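Local coordinates for protein putative mandelate racemase (Zymomonas mobilis, PDB 2OX4) that binds a magnesium ion and is probably a dehydratase (lyase) of the mandelate racemase branch of the enolase superfamily, at residues 194-197 and 198-202; 224-227 and 228-232. One frame throughout, in Å; residues are numbered along the deposited sequence.

Overall arrangement
Both contacts are short runs of helix, each about two and a half turns, in neighbouring helices, 189-206 and 222-232, that pack against the strands of the enolase-type C-terminal barrel, with their centres 13 Å apart. Each is partly buried. The two touch directly: V196 CG2 meets A231 CB at 3.6 Å, and V199 and I232 add a further aliphatic contact on the side of strand 211-215, which carries the magnesium ligand E215. Their chemistry differs: contact 1 buries a guanidinium with polar partners beside an isoleucine methyl, whereas contact 2 has an aromatic core residue on its inner side and a lysine whose amine may pair weakly with an acid of another subunit.

Contact 1 of 2, residues 194-197 and 198-202; sequences IGVE and RVEAI
Within helix 189-206, which packs on the C-terminal barrel of this enolase-superfamily protein, residues I194 and R198 stand one turn apart and their side chains run side by side in the same direction. The methyl CG2 of I194 sits over the centre of the R198 guanidinium, 3.4 Å from CZ, and so covers one face of that flat group. In R198, CG lies anti to the carbonyl carbon (chi1 -71°) and the chain is extended as far as NE, which carries the guanidinium back along the helix to I194; on the way CD passes 3.3 Å from I194 O.

The buried guanidinium is held by backbone oxygens: NH1 donates to V169 O and H172 O, and NH2 to G145 O. Its NE gives its proton to a water that in turn donates to E197 OE1, so the neighbouring acid, which also forms a salt bridge with R174, is linked to R198 indirectly. A leucine in place of R198 would probably leave the carbonyls of V169, H172 and G145 without their donors and the water without the NE proton.

The backbone beneath is regular helix. V199 N binds G195 O in its carbonyl plane, and E200 N reaches V196 O at 2.8 Å, whereas the bond from R198 N to I194 O is weak. V196 and V199 meet helix 222-232 and F235. One residue beyond E200, A201 N donates to E197 O over 2.9 Å from above the carbonyl plane, 36° out of it.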
ATOM      1  N   ILE C 194      28.358  -9.801  26.859  1.00 18.53           N
ATOM      2  CA  ILE C 194      28.396 -11.269  26.993  1.00 17.08           C
ATOM      3  C   ILE C 194      28.215 -11.953  25.625  1.00 27.45           C
ATOM      4  O   ILE C 194      28.982 -12.852  25.259  1.00 18.10           O
ATOM      5  CB  ILE C 194      27.343 -11.776  28.005  1.00 16.77           C
ATOM      6  CG1 ILE C 194      27.785 -11.477  29.446  1.00 22.89           C
ATOM      7  CG2 ILE C 194      27.120 -13.272  27.876  1.00 18.82           C
ATOM      8  CD1 ILE C 194      26.669 -11.615  30.474  1.00 22.04           C
ATOM      9  N   GLY C 195      27.224 -11.500  24.858  1.00 20.24           N
ATOM     10  CA  GLY C 195      27.003 -12.035  23.522  1.00 13.04           C
ATOM     11  C   GLY C 195      28.154 -11.749  22.571  1.00 14.37           C
ATOM     12  O   GLY C 195      28.626 -12.653  21.889  1.00 17.39           O
ATOM     13  N   VAL C 196      28.602 -10.497  22.532  1.00 13.57           N
ATOM     14  CA  VAL C 196      29.709 -10.085  21.672  1.00 16.74           C
ATOM     15  C   VAL C 196      30.994 -10.863  22.000  1.00 22.84           C
ATOM     16  O   VAL C 196      31.673 -11.339  21.087  1.00 21.64           O
ATOM     17  CB  VAL C 196      29.990  -8.568  21.760  1.00 18.63           C
ATOM     18  CG1 VAL C 196      31.317  -8.220  21.097  1.00 17.85           C
ATOM     19  CG2 VAL C 196      28.866  -7.768  21.085  1.00 15.59           C
ATOM     20  N   GLU C 197      31.319 -10.994  23.288  1.00 19.67           N
ATOM     21  CA  GLU C 197      32.588 -11.643  23.674  1.00 20.10           C
ATOM     22  C   GLU C 197      32.625 -13.111  23.227  1.00 24.15           C
ATOM     23  O   GLU C 197      33.686 -13.617  22.862  1.00 20.96           O
ATOM     24  CB  GLU C 197      32.888 -11.509  25.182  1.00 20.17           C
ATOM     25  CG  GLU C 197      32.034 -12.392  26.081  1.00 17.35           C
ATOM     26  CD  GLU C 197      32.368 -12.248  27.555  1.00 20.96           C
ATOM     27  OE1 GLU C 197      31.965 -13.136  28.335  1.00 26.00           O
ATOM     28  OE2 GLU C 197      33.003 -11.238  27.925  1.00 25.65           O
ATOM     29  N   ARG C 198      31.463 -13.770  23.237  1.00 16.32           N
ATOM     30  CA  ARG C 198      31.349 -15.156  22.794  1.00 13.48           C
ATOM     31  C   ARG C 198      31.515 -15.279  21.279  1.00 21.21           C
ATOM     32  O   ARG C 198      32.282 -16.120  20.807  1.00 18.49           O
ATOM     33  CB  ARG C 198      30.035 -15.777  23.266  1.00 13.08           C
ATOM     34  CG  ARG C 198      29.982 -16.029  24.756  1.00 14.72           C
ATOM     35  CD  ARG C 198      28.570 -16.119  25.279  1.00 19.98           C
ATOM     36  NE  ARG C 198      28.559 -16.394  26.714  1.00 18.55           N
ATOM     37  CZ  ARG C 198      27.467 -16.590  27.445  1.00 24.19           C
ATOM     38  NH1 ARG C 198      26.264 -16.521  26.887  1.00 14.90           N
ATOM     39  NH2 ARG C 198      27.575 -16.835  28.747  1.00 20.33           N
ATOM     40  N   VAL C 199      30.819 -14.427  20.522  1.00 17.69           N
ATOM     41  CA  VAL C 199      30.964 -14.404  19.061  1.00 15.59           C
ATOM     42  C   VAL C 199      32.398 -14.073  18.652  1.00 13.64           C
ATOM     43  O   VAL C 199      32.982 -14.749  17.789  1.00 16.49           O
ATOM     44  CB  VAL C 199      29.986 -13.382  18.396  1.00 15.01           C
ATOM     45  CG1 VAL C 199      30.292 -13.244  16.894  1.00 13.33           C
ATOM     46  CG2 VAL C 199      28.529 -13.804  18.628  1.00 13.21           C
ATOM     47  N   GLU C 200      32.967 -13.050  19.291  1.00 18.55           N
ATOM     48  CA  GLU C 200      34.362 -12.655  19.067  1.00 20.15           C
ATOM     49  C   GLU C 200      35.368 -13.776  19.380  1.00 18.83           C
ATOM     50  O   GLU C 200      36.299 -14.017  18.596  1.00 18.95           O
ATOM     51  CB  GLU C 200      34.694 -11.414  19.895  1.00 20.52           C
ATOM     52  CG  GLU C 200      36.032 -10.789  19.561  1.00 33.36           C
ATOM     53  CD  GLU C 200      36.129  -9.355  20.026  1.00 46.54           C
ATOM     54  OE1 GLU C 200      36.678  -8.530  19.266  1.00 47.24           O
ATOM     55  OE2 GLU C 200      35.652  -9.054  21.146  1.00 50.10           O
ATOM     56  N   ALA C 201      35.174 -14.442  20.519  1.00 22.35           N
ATOM     57  CA  ALA C 201      36.002 -15.587  20.921  1.00 19.04           C
ATOM     58  C   ALA C 201      35.992 -16.696  19.867  1.00 24.53           C
ATOM     59  O   ALA C 201      37.049 -17.220  19.488  1.00 15.49           O
ATOM     60  CB  ALA C 201      35.539 -16.135  22.259  1.00 15.76           C
ATOM     61  N   ILE C 202      34.794 -17.050  19.410  1.00 18.47           N
ATOM     62  CA  ILE C 202      34.635 -18.078  18.389  1.00 16.89           C
ATOM     63  C   ILE C 202      35.297 -17.655  17.078  1.00 14.99           C
ATOM     64  O   ILE C 202      36.061 -18.429  16.507  1.00 20.32           O
ATOM     65  CB  ILE C 202      33.154 -18.448  18.158  1.00 14.06           C
ATOM     66  CG1 ILE C 202      32.573 -19.163  19.387  1.00 20.41           C
ATOM     67  CG2 ILE C 202      33.012 -19.342  16.941  1.00 14.86           C
ATOM     68  CD1 ILE C 202      31.019 -19.123  19.470  1.00 14.30           C
TER
HETATM   69  O   HOH W   1      30.943 -15.520  27.985  1.00 22.63           O

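Contact 2 of 2, residues 224-227 and 228-232; sequences SAIQ and FAKAI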
ATOM      1  N   SER C 224      15.365  -5.935  20.978  1.00 10.25           N
ATOM      2  CA  SER C 224      16.632  -6.518  21.417  1.00 11.92           C
ATOM      3  C   SER C 224      17.395  -7.193  20.277  1.00 12.18           C
ATOM      4  O   SER C 224      18.607  -7.143  20.256  1.00 11.43           O
ATOM      5  CB  SER C 224      16.430  -7.476  22.584  1.00  9.28           C
ATOM      6  OG  SER C 224      15.434  -8.443  22.319  1.00 12.01           O
ATOM      7  N   ALA C 225      16.682  -7.809  19.329  1.00  9.95           N
ATOM      8  CA  ALA C 225      17.330  -8.416  18.157  1.00 11.61           C
ATOM      9  C   ALA C 225      18.117  -7.408  17.332  1.00  8.80           C
ATOM     10  O   ALA C 225      19.244  -7.676  16.929  1.00 10.37           O
ATOM     11  CB  ALA C 225      16.306  -9.117  17.275  1.00  9.90           C
ATOM     12  N   ILE C 226      17.526  -6.239  17.091  1.00  7.50           N
ATOM     13  CA  ILE C 226      18.169  -5.186  16.311  1.00  9.79           C
ATOM     14  C   ILE C 226      19.399  -4.683  17.062  1.00  7.45           C
ATOM     15  O   ILE C 226      20.460  -4.497  16.474  1.00 11.42           O
ATOM     16  CB  ILE C 226      17.193  -4.010  16.035  1.00 10.95           C
ATOM     17  CG1 ILE C 226      16.095  -4.428  15.035  1.00  9.44           C
ATOM     18  CG2 ILE C 226      17.927  -2.753  15.545  1.00 10.72           C
ATOM     19  CD1 ILE C 226      14.936  -3.416  14.977  1.00  8.54           C
ATOM     20  N   GLN C 227      19.243  -4.496  18.365  1.00 10.60           N
ATOM     21  CA  GLN C 227      20.313  -3.974  19.213  1.00  9.29           C
ATOM     22  C   GLN C 227      21.521  -4.907  19.199  1.00 10.18           C
ATOM     23  O   GLN C 227      22.667  -4.448  19.064  1.00 13.69           O
ATOM     24  CB  GLN C 227      19.794  -3.796  20.636  1.00  8.89           C
ATOM     25  CG  GLN C 227      20.777  -3.096  21.570  1.00 10.16           C
ATOM     26  CD  GLN C 227      20.285  -3.080  22.991  1.00 11.40           C
ATOM     27  OE1 GLN C 227      19.123  -3.404  23.260  1.00 13.41           O
ATOM     28  NE2 GLN C 227      21.151  -2.666  23.916  1.00 10.49           N
ATOM     29  N   PHE C 228      21.263  -6.202  19.327  1.00  8.93           N
ATOM     30  CA  PHE C 228      22.331  -7.192  19.282  1.00 11.31           C
ATOM     31  C   PHE C 228      22.960  -7.349  17.897  1.00 18.25           C
ATOM     32  O   PHE C 228      24.183  -7.482  17.793  1.00 13.32           O
ATOM     33  CB  PHE C 228      21.868  -8.550  19.817  1.00 10.79           C
ATOM     34  CG  PHE C 228      22.999  -9.503  20.066  1.00 12.22           C
ATOM     35  CD1 PHE C 228      24.099  -9.101  20.825  1.00 20.31           C
ATOM     36  CD2 PHE C 228      22.973 -10.787  19.534  1.00 12.58           C
ATOM     37  CE1 PHE C 228      25.159  -9.976  21.055  1.00 20.13           C
ATOM     38  CE2 PHE C 228      24.026 -11.678  19.762  1.00 14.58           C
ATOM     39  CZ  PHE C 228      25.118 -11.265  20.524  1.00 18.51           C
ATOM     40  N   ALA C 229      22.143  -7.323  16.838  1.00 11.26           N
ATOM     41  CA  ALA C 229      22.683  -7.384  15.461  1.00 11.42           C
ATOM     42  C   ALA C 229      23.725  -6.297  15.182  1.00 12.54           C
ATOM     43  O   ALA C 229      24.763  -6.568  14.567  1.00 16.75           O
ATOM     44  CB  ALA C 229      21.552  -7.301  14.420  1.00 11.44           C
ATOM     45  N   LYS C 230      23.446  -5.079  15.633  1.00 13.23           N
ATOM     46  CA  LYS C 230      24.386  -3.974  15.482  0.50 17.14           C
ATOM     47  C   LYS C 230      25.743  -4.300  16.097  1.00 14.40           C
ATOM     48  O   LYS C 230      26.788  -3.967  15.538  1.00 16.81           O
ATOM     49  CB  LYS C 230      23.819  -2.699  16.110  0.50 18.68           C
ATOM     50  CG  LYS C 230      22.599  -2.143  15.391  0.50 34.19           C
ATOM     51  CD  LYS C 230      22.152  -0.825  16.002  0.50 40.36           C
ATOM     52  CE  LYS C 230      20.722  -0.492  15.612  0.50 42.36           C
ATOM     53  NZ  LYS C 230      20.568  -0.340  14.139  0.50 24.74           N
ATOM     54  N   ALA C 231      25.718  -4.955  17.253  1.00 14.65           N
ATOM     55  CA  ALA C 231      26.935  -5.240  18.004  1.00 16.82           C
ATOM     56  C   ALA C 231      27.777  -6.369  17.412  1.00 20.32           C
ATOM     57  O   ALA C 231      28.990  -6.418  17.641  1.00 17.91           O
ATOM     58  CB  ALA C 231      26.593  -5.535  19.443  1.00 17.16           C
ATOM     59  N   ILE C 232      27.142  -7.273  16.659  1.00 19.17           N
ATOM     60  CA  ILE C 232      27.836  -8.457  16.105  1.00 17.34           C
ATOM     61  C   ILE C 232      28.027  -8.473  14.590  1.00 19.65           C
ATOM     62  O   ILE C 232      28.658  -9.388  14.060  1.00 19.41           O
ATOM     63  CB  ILE C 232      27.208  -9.798  16.530  1.00 15.91           C
ATOM     64  CG1 ILE C 232      25.768  -9.923  16.016  1.00 19.63           C
ATOM     65  CG2 ILE C 232      27.339 -10.017  18.050  1.00 18.95           C
ATOM     66  CD1 ILE C 232      25.184 -11.320  16.149  1.00 21.14           C
TER
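I226 and K230 lie one turn apart on helix 222-232, the helix of the beta-alpha-beta unit between strands 211-215 and 237-241 of the barrel. Their side chains run side by side: in one of the two lysine conformers, I226 CG2 touches K230 CE at 3.6 Å, and the chain, bent at its last torsion (chi4 -61°), carries NZ past the same methyl. That amine may make a long, weak ion pair with D260 of a second subunit.

Beneath them three helical bonds hold the turn, F228 N to S224 O, A229 N to A225 O and K230 N to I226 O, each donor tilted a little over 20° from the carbonyl plane. A225 O is gripped twice, since the hydroxyl of Y240 also bonds to it.

Further out, F228 has CG anti to its backbone nitrogen (chi1 -168°), which sends the ring inward among V169, L170, I192, V214 and Y240. Two backbone atoms ahead of helix 189-206 hold polar groups: Q227 OE1 accepts from L187 N, and S224 OG bonds to L183 O. The same hydroxyl bonds to D221 N, just before its own helix. Where F228 meets helix 189-206, its CZ comes within 3.6 Å of G195 CA.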